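Xenavidin (PDB 2UYW) probably binds biotin, as a frog member of the avidin family, and assembles from four beta-barrel subunits into a tetramer. Local coordinates at the interface of chains A and B. Residues are numbered along the deposited sequence; one frame, centred on the assembly and turned at random. Chains: chain A/B, Xenavidin.

Contact 1: the interface of chains A and B. Residues chain A 30, 51-54, 66; chain B 30, 51-54, 66.
In this avidin-family beta-barrel, strand 49-55 of one subunit meets the same strand of its neighbour across a two-fold axis, and the middle of the contact is a pair of identical threonines. A:Thr52 and B:Thr52 point at each other tip to tip, and their OG1 hydroxyls form a hydrogen bond of 3.1 Å in which either may be the donor. In both copies OG1 stands anti to the backbone N (chi1 -173°), which puts the CG2 methyl in the crowded position between N and the carbonyl carbon and turns it toward the partner's tyrosine. There the packing is tight: A:Thr52 CG2 lies 3.4 Å from B:Tyr54 CE2, and in the twin A:Tyr54 CE2 lies 3.5 Å from B:Thr52 CG2, the side chains crossing obliquely. Each tyrosine ring slides antiparallel past the partner's threonine at position 66, and B:Thr66 O sits at the edge of the A:Tyr54 ring, in its plane. Water 1, near the axis, belongs to this core, bridging the chains through the carbonyls A:Thr52 O and B:Thr52 O and the hydroxyls A:Thr66 OG1 and B:Thr66 OG1, each at 2.8 Å. The outer side is looser: water 2 joins the phenol B:Tyr54 OH, 2.8 Å away, to A:Leu51 O. The extended A:Glu30 points its carboxylate OE2 toward B:Thr52 OG1 at 3.9 Å, while A:Glu30 OE2 and B:Glu30 OE2 are 5.2 Å apart, like charges that may repel mildly.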
loop_
_atom_site.group_PDB
_atom_site.type_symbol
_atom_site.label_atom_id
_atom_site.label_comp_id
_atom_site.label_asym_id
_atom_site.label_seq_id
_atom_site.Cartn_x
_atom_site.Cartn_y
_atom_site.Cartn_z
ATOM N N GLU A 30 24.642 -1.318 -5.391
ATOM C CA GLU A 30 24.226 -2.372 -4.472
ATOM C C GLU A 30 24.806 -2.108 -3.089
ATOM O O GLU A 30 25.943 -1.624 -2.971
ATOM C CB GLU A 30 24.677 -3.729 -4.997
ATOM C CG GLU A 30 23.978 -4.892 -4.356
ATOM C CD GLU A 30 24.223 -6.191 -5.084
ATOM O OE1 GLU A 30 24.857 -6.191 -6.187
ATOM O OE2 GLU A 30 23.804 -7.223 -4.517
ATOM N N LEU A 51 20.296 -7.068 5.692
ATOM C CA LEU A 51 19.528 -6.476 4.574
ATOM C C LEU A 51 20.383 -6.394 3.318
ATOM O O LEU A 51 21.624 -6.456 3.379
ATOM C CB LEU A 51 18.967 -5.089 4.930
ATOM C CG LEU A 51 20.000 -3.964 5.154
ATOM C CD1 LEU A 51 20.302 -3.202 3.845
ATOM C CD2 LEU A 51 19.523 -2.975 6.232
ATOM N N THR A 52 19.703 -6.342 2.175
ATOM C CA THR A 52 20.382 -6.159 0.882
ATOM C C THR A 52 19.487 -5.296 0.002
ATOM O O THR A 52 18.269 -5.369 0.089
ATOM C CB THR A 52 20.663 -7.510 0.162
ATOM O OG1 THR A 52 21.475 -7.272 -1.013
ATOM C CG2 THR A 52 19.395 -8.229 -0.225
ATOM N N GLY A 53 20.086 -4.470 -0.845
ATOM C CA GLY A 53 19.279 -3.592 -1.687
ATOM C C GLY A 53 20.111 -2.814 -2.664
ATOM O O GLY A 53 21.277 -3.183 -2.914
ATOM N N TYR A 54 19.509 -1.759 -3.220
ATOM C CA TYR A 54 20.185 -0.889 -4.189
ATOM C C TYR A 54 19.789 0.549 -3.994
ATOM O O TYR A 54 18.639 0.838 -3.614
ATOM C CB TYR A 54 19.757 -1.196 -5.627
ATOM C CG TYR A 54 20.030 -2.560 -6.142
ATOM C CD1 TYR A 54 21.272 -2.886 -6.683
ATOM C CD2 TYR A 54 19.019 -3.510 -6.146
ATOM C CE1 TYR A 54 21.514 -4.169 -7.189
ATOM C CE2 TYR A 54 19.242 -4.750 -6.638
ATOM C CZ TYR A 54 20.460 -5.075 -7.157
ATOM O OH TYR A 54 20.610 -6.345 -7.633
ATOM N N THR A 66 15.522 -5.095 1.246
ATOM C CA THR A 66 14.775 -6.152 1.935
ATOM C C THR A 66 15.488 -6.489 3.241
ATOM O O THR A 66 16.746 -6.673 3.234
ATOM C CB THR A 66 14.786 -7.453 1.060
ATOM O OG1 THR A 66 14.207 -7.191 -0.219
ATOM C CG2 THR A 66 13.979 -8.599 1.716
ATOM N N GLU B 30 19.722 -15.680 0.782
ATOM C CA GLU B 30 19.972 -14.615 -0.200
ATOM C C GLU B 30 19.818 -15.137 -1.622
ATOM O O GLU B 30 20.284 -16.238 -1.937
ATOM C CB GLU B 30 21.393 -14.071 -0.020
ATOM C CG GLU B 30 21.625 -12.773 -0.801
ATOM C CD GLU B 30 22.947 -12.118 -0.441
ATOM O OE1 GLU B 30 23.665 -12.652 0.449
ATOM O OE2 GLU B 30 23.253 -11.071 -1.047
ATOM N N LEU B 51 18.315 -7.887 -9.756
ATOM C CA LEU B 51 17.585 -7.936 -8.490
ATOM C C LEU B 51 18.397 -8.676 -7.444
ATOM O O LEU B 51 19.288 -9.519 -7.754
ATOM C CB LEU B 51 16.187 -8.592 -8.665
ATOM C CG LEU B 51 16.148 -10.111 -8.903
ATOM C CD1 LEU B 51 16.038 -10.937 -7.580
ATOM C CD2 LEU B 51 14.962 -10.425 -9.823
ATOM N N THR B 52 18.135 -8.299 -6.210
ATOM C CA THR B 52 18.701 -8.989 -5.031
ATOM C C THR B 52 17.619 -9.076 -3.957
ATOM O O THR B 52 16.769 -8.173 -3.831
ATOM C CB THR B 52 19.962 -8.267 -4.480
ATOM O OG1 THR B 52 20.563 -9.059 -3.438
ATOM C CG2 THR B 52 19.638 -6.874 -3.945
ATOM N N GLY B 53 17.606 -10.180 -3.205
ATOM C CA GLY B 53 16.597 -10.320 -2.161
ATOM C C GLY B 53 16.873 -11.491 -1.252
ATOM O O GLY B 53 17.984 -12.054 -1.229
ATOM N N TYR B 54 15.879 -11.837 -0.465
ATOM C CA TYR B 54 15.996 -12.967 0.483
ATOM C C TYR B 54 14.711 -13.759 0.519
ATOM O O TYR B 54 13.618 -13.178 0.451
ATOM C CB TYR B 54 16.216 -12.472 1.904
ATOM C CG TYR B 54 17.520 -11.804 2.236
ATOM C CD1 TYR B 54 18.683 -12.532 2.530
ATOM C CD2 TYR B 54 17.552 -10.428 2.364
ATOM C CE1 TYR B 54 19.872 -11.839 2.876
ATOM C CE2 TYR B 54 18.662 -9.772 2.703
ATOM C CZ TYR B 54 19.796 -10.427 2.959
ATOM O OH TYR B 54 20.880 -9.654 3.278
ATOM N N THR B 66 14.396 -6.487 -4.404
ATOM C CA THR B 66 14.417 -5.142 -5.019
ATOM C C THR B 66 14.923 -5.264 -6.441
ATOM O O THR B 66 15.923 -5.976 -6.682
ATOM C CB THR B 66 15.403 -4.227 -4.251
ATOM O OG1 THR B 66 15.078 -4.188 -2.861
ATOM C CG2 THR B 66 15.417 -2.810 -4.818
HETATM O O HOH W 1 16.431 -6.349 -1.786
HETATM O O HOH W 2 23.352 -8.436 3.896
#

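Contact 2: the interface of chains A and B. Residues chain A 68-69, 72-75, 99-101; chain B 54, 56, 62-64, 79-80.
The loop between strands 62-68 and 75-84 of chain A receives a lysine from chain B in this part of the avidin-type subunit interface. B:Lys56, bent at chi2 (63°), ends in an ammonium that reaches acceptors on A:Ser74, A:Trp69 and A:His68. B:Lys56 NZ donates nearly along the C=O axis to A:Ser74 O at 2.7 Å and onto a lone pair of A:Trp69 O at 2.8 Å. B:Lys56 NZ also donates to A:His68 ND1, 3.0 Å away and close to the imidazole plane; the ammonium charge would probably favour a neutral histidine. A:His68 has CG anti to the backbone N (chi1 179°), and its CB rests over one face of the B:Tyr54 ring, 3.6 Å from the centroid. Alongside, the hydroxyl B:Thr62 OG1 donates to A:Asp73 O at 2.7 Å, its chi1 of 53° leaving CG2 to touch A:Ser101 CA. A:Ile75 slides antiparallel past B:Thr62 and B:Thr79, its CG2 3.8 Å from B:Gly64 CA. B:Thr79 OG1 donates a hydrogen bond to B:Phe63 O of its own chain, 2.8 Å away, from above the carbonyl plane. Water 3 links the guanidinium A:Arg99 NH1 to B:Thr79 O. Together the lysine and threonine fasten the chain A loop to the neighbouring barrel, helping hold the subunits in register.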
loop_
_atom_site.group_PDB
_atom_site.type_symbol
_atom_site.label_atom_id
_atom_site.label_comp_id
_atom_site.label_asym_id
_atom_site.label_seq_id
_atom_site.Cartn_x
_atom_site.Cartn_y
_atom_site.Cartn_z
ATOM N N HIS A 68 15.706 -9.462 6.052
ATOM C CA HIS A 68 15.445 -10.888 6.227
ATOM C C HIS A 68 15.419 -11.173 7.755
ATOM O O HIS A 68 16.427 -11.554 8.345
ATOM C CB HIS A 68 16.573 -11.622 5.498
ATOM C CG HIS A 68 16.522 -13.122 5.563
ATOM N ND1 HIS A 68 15.399 -13.829 5.942
ATOM C CD2 HIS A 68 17.462 -14.052 5.235
ATOM C CE1 HIS A 68 15.651 -15.127 5.863
ATOM N NE2 HIS A 68 16.898 -15.289 5.443
ATOM N N TRP A 69 14.262 -10.962 8.384
ATOM C CA TRP A 69 14.187 -11.020 9.862
ATOM C C TRP A 69 14.726 -12.327 10.436
ATOM O O TRP A 69 14.310 -13.410 10.037
ATOM C CB TRP A 69 12.750 -10.757 10.332
ATOM C CG TRP A 69 12.212 -9.463 9.847
ATOM C CD1 TRP A 69 11.248 -9.278 8.874
ATOM C CD2 TRP A 69 12.616 -8.157 10.275
ATOM N NE1 TRP A 69 11.009 -7.910 8.703
ATOM C CE2 TRP A 69 11.840 -7.213 9.547
ATOM C CE3 TRP A 69 13.563 -7.690 11.224
ATOM C CZ2 TRP A 69 11.990 -5.834 9.712
ATOM C CZ3 TRP A 69 13.700 -6.307 11.401
ATOM C CH2 TRP A 69 12.913 -5.396 10.641
ATOM N N SER A 72 11.842 -14.180 13.075
ATOM C CA SER A 72 10.488 -14.500 12.641
ATOM C C SER A 72 10.485 -14.966 11.190
ATOM O O SER A 72 11.510 -14.914 10.508
ATOM C CB SER A 72 9.578 -13.278 12.770
ATOM O OG SER A 72 9.793 -12.414 11.668
ATOM N N ASP A 73 9.321 -15.431 10.722
ATOM C CA ASP A 73 9.204 -15.903 9.334
ATOM C C ASP A 73 8.771 -14.787 8.399
ATOM O O ASP A 73 8.424 -15.050 7.236
ATOM C CB ASP A 73 8.192 -17.035 9.222
ATOM C CG ASP A 73 8.648 -18.315 9.888
ATOM O OD1 ASP A 73 9.876 -18.514 10.115
ATOM O OD2 ASP A 73 7.747 -19.128 10.202
ATOM N N SER A 74 8.814 -13.549 8.888
ATOM C CA SER A 74 8.392 -12.396 8.093
ATOM C C SER A 74 9.522 -11.857 7.207
ATOM O O SER A 74 10.717 -12.215 7.373
ATOM C CB SER A 74 7.945 -11.262 9.023
ATOM O OG SER A 74 6.962 -11.702 9.919
ATOM N N ILE A 75 9.131 -11.004 6.259
ATOM C CA ILE A 75 10.050 -10.221 5.419
ATOM C C ILE A 75 9.480 -8.812 5.321
ATOM O O ILE A 75 8.262 -8.659 5.149
ATOM C CB ILE A 75 10.131 -10.792 3.943
ATOM C CG1 ILE A 75 10.646 -12.229 3.927
ATOM C CG2 ILE A 75 10.933 -9.851 3.036
ATOM C CD1 ILE A 75 12.157 -12.370 4.212
ATOM N N ARG A 99 5.522 -8.586 4.977
ATOM C CA ARG A 99 4.888 -9.880 4.675
ATOM C C ARG A 99 5.016 -10.811 5.847
ATOM O O ARG A 99 6.125 -11.134 6.285
ATOM C CB ARG A 99 5.554 -10.554 3.458
ATOM C CG ARG A 99 4.995 -11.969 3.208
ATOM C CD ARG A 99 3.573 -11.821 2.601
ATOM N NE ARG A 99 2.795 -13.040 2.771
ATOM C CZ ARG A 99 1.808 -13.411 1.962
ATOM N NH1 ARG A 99 1.508 -12.712 0.863
ATOM N NH2 ARG A 99 1.119 -14.508 2.238
ATOM N N SER A 100 3.875 -11.270 6.347
ATOM C CA SER A 100 3.897 -12.276 7.396
ATOM C C SER A 100 3.571 -13.623 6.771
ATOM O O SER A 100 2.834 -13.722 5.781
ATOM C CB SER A 100 2.945 -11.927 8.546
ATOM O OG SER A 100 1.653 -11.630 8.067
ATOM N N SER A 101 4.159 -14.664 7.329
ATOM C CA SER A 101 3.969 -15.996 6.788
ATOM C C SER A 101 2.593 -16.558 7.154
ATOM O O SER A 101 2.237 -16.647 8.342
ATOM C CB SER A 101 5.080 -16.900 7.325
ATOM O OG SER A 101 4.821 -18.245 7.010
ATOM N N TYR B 54 15.879 -11.837 -0.465
ATOM C CA TYR B 54 15.996 -12.967 0.483
ATOM C C TYR B 54 14.711 -13.759 0.519
ATOM O O TYR B 54 13.618 -13.178 0.451
ATOM C CB TYR B 54 16.216 -12.472 1.904
ATOM C CG TYR B 54 17.520 -11.804 2.236
ATOM C CD1 TYR B 54 18.683 -12.532 2.530
ATOM C CD2 TYR B 54 17.552 -10.428 2.364
ATOM C CE1 TYR B 54 19.872 -11.839 2.876
ATOM C CE2 TYR B 54 18.662 -9.772 2.703
ATOM C CZ TYR B 54 19.796 -10.427 2.959
ATOM O OH TYR B 54 20.880 -9.654 3.278
ATOM N N LYS B 56 12.856 -16.907 3.077
ATOM C CA LYS B 56 12.831 -17.953 4.098
ATOM C C LYS B 56 13.020 -19.318 3.437
ATOM O O LYS B 56 12.514 -19.554 2.362
ATOM C CB LYS B 56 11.529 -17.884 4.926
ATOM C CG LYS B 56 11.699 -17.193 6.307
ATOM C CD LYS B 56 12.114 -15.704 6.196
ATOM C CE LYS B 56 12.578 -15.202 7.597
ATOM N NZ LYS B 56 12.966 -13.767 7.620
ATOM N N THR B 62 8.160 -17.265 2.497
ATOM C CA THR B 62 8.075 -15.805 2.282
ATOM C C THR B 62 9.380 -15.285 1.650
ATOM O O THR B 62 10.446 -15.934 1.764
ATOM C CB THR B 62 7.821 -15.057 3.593
ATOM O OG1 THR B 62 8.826 -15.465 4.551
ATOM C CG2 THR B 62 6.415 -15.397 4.159
ATOM N N PHE B 63 9.306 -14.149 0.956
ATOM C CA PHE B 63 10.512 -13.600 0.307
ATOM C C PHE B 63 10.272 -12.122 0.041
ATOM O O PHE B 63 9.128 -11.625 0.150
ATOM C CB PHE B 63 10.800 -14.309 -1.027
ATOM C CG PHE B 63 9.628 -14.256 -1.968
ATOM C CD1 PHE B 63 9.430 -13.162 -2.803
ATOM C CD2 PHE B 63 8.697 -15.287 -1.939
ATOM C CE1 PHE B 63 8.293 -13.101 -3.638
ATOM C CE2 PHE B 63 7.561 -15.254 -2.765
ATOM C CZ PHE B 63 7.362 -14.177 -3.593
ATOM N N GLY B 64 11.339 -11.432 -0.295
ATOM C CA GLY B 64 11.259 -10.032 -0.753
ATOM C C GLY B 64 12.457 -9.776 -1.649
ATOM O O GLY B 64 13.522 -10.397 -1.469
ATOM N N THR B 79 7.216 -8.105 -2.108
ATOM C CA THR B 79 7.266 -9.102 -1.041
ATOM C C THR B 79 6.075 -10.048 -1.168
ATOM O O THR B 79 4.965 -9.644 -1.551
ATOM C CB THR B 79 7.439 -8.483 0.377
ATOM O OG1 THR B 79 7.684 -9.535 1.315
ATOM C CG2 THR B 79 6.175 -7.741 0.830
ATOM N N GLY B 80 6.286 -11.319 -0.850
ATOM C CA GLY B 80 5.165 -12.249 -0.982
ATOM C C GLY B 80 5.470 -13.604 -0.409
ATOM O O GLY B 80 6.392 -13.759 0.406
HETATM O O HOH W 3 2.488 -10.129 -0.206
#

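Contact 3: the interface of chains A and B. Residues chain A 99-100, 102, 104-105, 108; chain B 81, 83, 91, 93.
One face of the B:Phe83 ring carries A:Glu105 CA, 3.8 Å from the ring centroid, while A:Arg99 NH2 lies at the ring's edge, in its plane. The guanidinium of A:Arg99 has B:Gln81 CB over one face and the amide of A:Asn108 at its edge. The B:His93 imidazole is covered on one face by B:Ile91 CG1 of its own chain and has the A:Glu105 carboxylate at its edge. In this avidin-family interface the 3-10 helix 105-110 of chain A thus settles on strands 75-84 and 90-99 of chain B. A:Asn108 OD1 takes bonds from A:Arg99 NH1 and A:Arg99 NH2, each at 2.9 Å; both donors stand above the amide plane, and this end-on grip fixes the guanidinium's rotation. A:Arg99 NH2 also donates over 2.9 Å to a lone pair of B:Gln81 OE1, which lies well out of the guanidinium plane (planes 88° apart), so the bond is bent. B:Gln81, extended with CG anti to the backbone N (chi1 -169°), lays its amide along the backbone of A:Gln102: B:Gln81 OE1 accepts from A:Gln102 N at 2.9 Å, and B:Gln81 NE2 returns a bond to A:Gln102 O at 3.0 Å. The amide of A:Asn108 packs obliquely against B:His93, with A:Asn108 OD1 3.4 Å from B:His93 CB. The extended A:Glu105 reaches the imidazole rim, where B:His93 NE2 donates to the anti lone pair of A:Glu105 OE2 at 2.7 Å, almost straight at 175° and in the ring plane.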
loop_
_atom_site.group_PDB
_atom_site.type_symbol
_atom_site.label_atom_id
_atom_site.label_comp_id
_atom_site.label_asym_id
_atom_site.label_seq_id
_atom_site.Cartn_x
_atom_site.Cartn_y
_atom_site.Cartn_z
ATOM N N ARG A 99 5.522 -8.586 4.977
ATOM C CA ARG A 99 4.888 -9.880 4.675
ATOM C C ARG A 99 5.016 -10.811 5.847
ATOM O O ARG A 99 6.125 -11.134 6.285
ATOM C CB ARG A 99 5.554 -10.554 3.458
ATOM C CG ARG A 99 4.995 -11.969 3.208
ATOM C CD ARG A 99 3.573 -11.821 2.601
ATOM N NE ARG A 99 2.795 -13.040 2.771
ATOM C CZ ARG A 99 1.808 -13.411 1.962
ATOM N NH1 ARG A 99 1.508 -12.712 0.863
ATOM N NH2 ARG A 99 1.119 -14.508 2.238
ATOM N N SER A 100 3.875 -11.270 6.347
ATOM C CA SER A 100 3.897 -12.276 7.396
ATOM C C SER A 100 3.571 -13.623 6.771
ATOM O O SER A 100 2.834 -13.722 5.781
ATOM C CB SER A 100 2.945 -11.927 8.546
ATOM O OG SER A 100 1.653 -11.630 8.067
ATOM N N GLN A 102 1.826 -16.949 6.140
ATOM C CA GLN A 102 0.531 -17.590 6.368
ATOM C C GLN A 102 0.601 -19.101 6.225
ATOM O O GLN A 102 1.431 -19.641 5.480
ATOM C CB GLN A 102 -0.534 -17.034 5.399
ATOM C CG GLN A 102 -0.701 -15.519 5.466
ATOM C CD GLN A 102 -0.929 -15.020 6.881
ATOM O OE1 GLN A 102 -1.835 -15.495 7.582
ATOM N NE2 GLN A 102 -0.102 -14.070 7.318
ATOM N N LYS A 104 -1.856 -21.077 5.038
ATOM C CA LYS A 104 -2.632 -21.603 3.911
ATOM C C LYS A 104 -2.820 -20.533 2.859
ATOM O O LYS A 104 -2.934 -19.367 3.204
ATOM C CB LYS A 104 -4.024 -22.025 4.385
ATOM C CG LYS A 104 -4.101 -23.293 5.207
ATOM C CD LYS A 104 -5.548 -23.525 5.631
ATOM C CE LYS A 104 -5.911 -22.718 6.874
ATOM N NZ LYS A 104 -6.437 -21.358 6.586
ATOM N N GLU A 105 -2.891 -20.937 1.590
ATOM C CA GLU A 105 -3.079 -20.005 0.469
ATOM C C GLU A 105 -4.350 -19.170 0.635
ATOM O O GLU A 105 -4.410 -17.997 0.223
ATOM C CB GLU A 105 -3.114 -20.752 -0.880
ATOM C CG GLU A 105 -2.916 -19.787 -2.071
ATOM C CD GLU A 105 -3.265 -20.366 -3.447
ATOM O OE1 GLU A 105 -3.718 -21.544 -3.556
ATOM O OE2 GLU A 105 -3.093 -19.628 -4.441
ATOM N N ASN A 108 -3.953 -15.792 2.283
ATOM C CA ASN A 108 -2.974 -14.898 1.703
ATOM C C ASN A 108 -3.364 -13.417 1.807
ATOM O O ASN A 108 -2.496 -12.572 2.030
ATOM C CB ASN A 108 -2.737 -15.249 0.219
ATOM C CG ASN A 108 -1.668 -14.377 -0.408
ATOM O OD1 ASN A 108 -0.487 -14.549 -0.131
ATOM N ND2 ASN A 108 -2.080 -13.413 -1.219
ATOM N N GLN B 81 4.650 -14.568 -0.792
ATOM C CA GLN B 81 4.798 -15.941 -0.319
ATOM C C GLN B 81 4.486 -16.921 -1.433
ATOM O O GLN B 81 3.606 -16.687 -2.270
ATOM C CB GLN B 81 3.861 -16.169 0.892
ATOM C CG GLN B 81 4.123 -17.468 1.631
ATOM C CD GLN B 81 3.381 -17.576 2.962
ATOM O OE1 GLN B 81 2.648 -16.669 3.376
ATOM N NE2 GLN B 81 3.580 -18.688 3.649
ATOM N N PHE B 83 3.034 -20.598 -2.595
ATOM C CA PHE B 83 2.139 -21.701 -2.239
ATOM C C PHE B 83 2.040 -22.671 -3.420
ATOM O O PHE B 83 2.435 -22.341 -4.552
ATOM C CB PHE B 83 0.738 -21.148 -1.942
ATOM C CG PHE B 83 0.678 -20.185 -0.792
ATOM C CD1 PHE B 83 0.533 -20.650 0.516
ATOM C CD2 PHE B 83 0.730 -18.803 -1.018
ATOM C CE1 PHE B 83 0.462 -19.737 1.605
ATOM C CE2 PHE B 83 0.664 -17.884 0.058
ATOM C CZ PHE B 83 0.514 -18.360 1.362
ATOM N N ILE B 91 2.877 -20.998 -7.044
ATOM C CA ILE B 91 2.372 -19.665 -7.300
ATOM C C ILE B 91 2.966 -18.692 -6.307
ATOM O O ILE B 91 3.017 -18.972 -5.106
ATOM C CB ILE B 91 0.826 -19.616 -7.257
ATOM C CG1 ILE B 91 0.306 -18.226 -7.578
ATOM C CG2 ILE B 91 0.274 -20.159 -5.911
ATOM C CD1 ILE B 91 -1.115 -18.290 -8.133
ATOM N N HIS B 93 2.375 -15.221 -4.611
ATOM C CA HIS B 93 1.448 -14.138 -4.383
ATOM C C HIS B 93 2.248 -12.972 -3.830
ATOM O O HIS B 93 2.895 -13.117 -2.781
ATOM C CB HIS B 93 0.380 -14.562 -3.368
ATOM C CG HIS B 93 -0.610 -15.540 -3.918
ATOM N ND1 HIS B 93 -1.444 -15.235 -4.975
ATOM C CD2 HIS B 93 -0.901 -16.813 -3.563
ATOM C CE1 HIS B 93 -2.210 -16.280 -5.235
ATOM N NE2 HIS B 93 -1.898 -17.249 -4.398
#

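The three contacts run in sequence along one two-fold interface, so each has a twin with the chains exchanged. The centres of the C-alpha atoms of contact 1 and contact 2 are about 13 Å apart, those of contact 2 and contact 3 about 10 Å, and those of contact 1 and contact 3 about 20 Å. B:Tyr54 links contact 1 to contact 2; A:Arg99 and A:Ser100 link contact 2 to contact 3, and strand 75-84 of chain B also serves both. Away from the axis, direct side-chain-to-backbone and side-chain-to-side-chain bonds become more prominent, probably stabilising this pair within the four-subunit assembly.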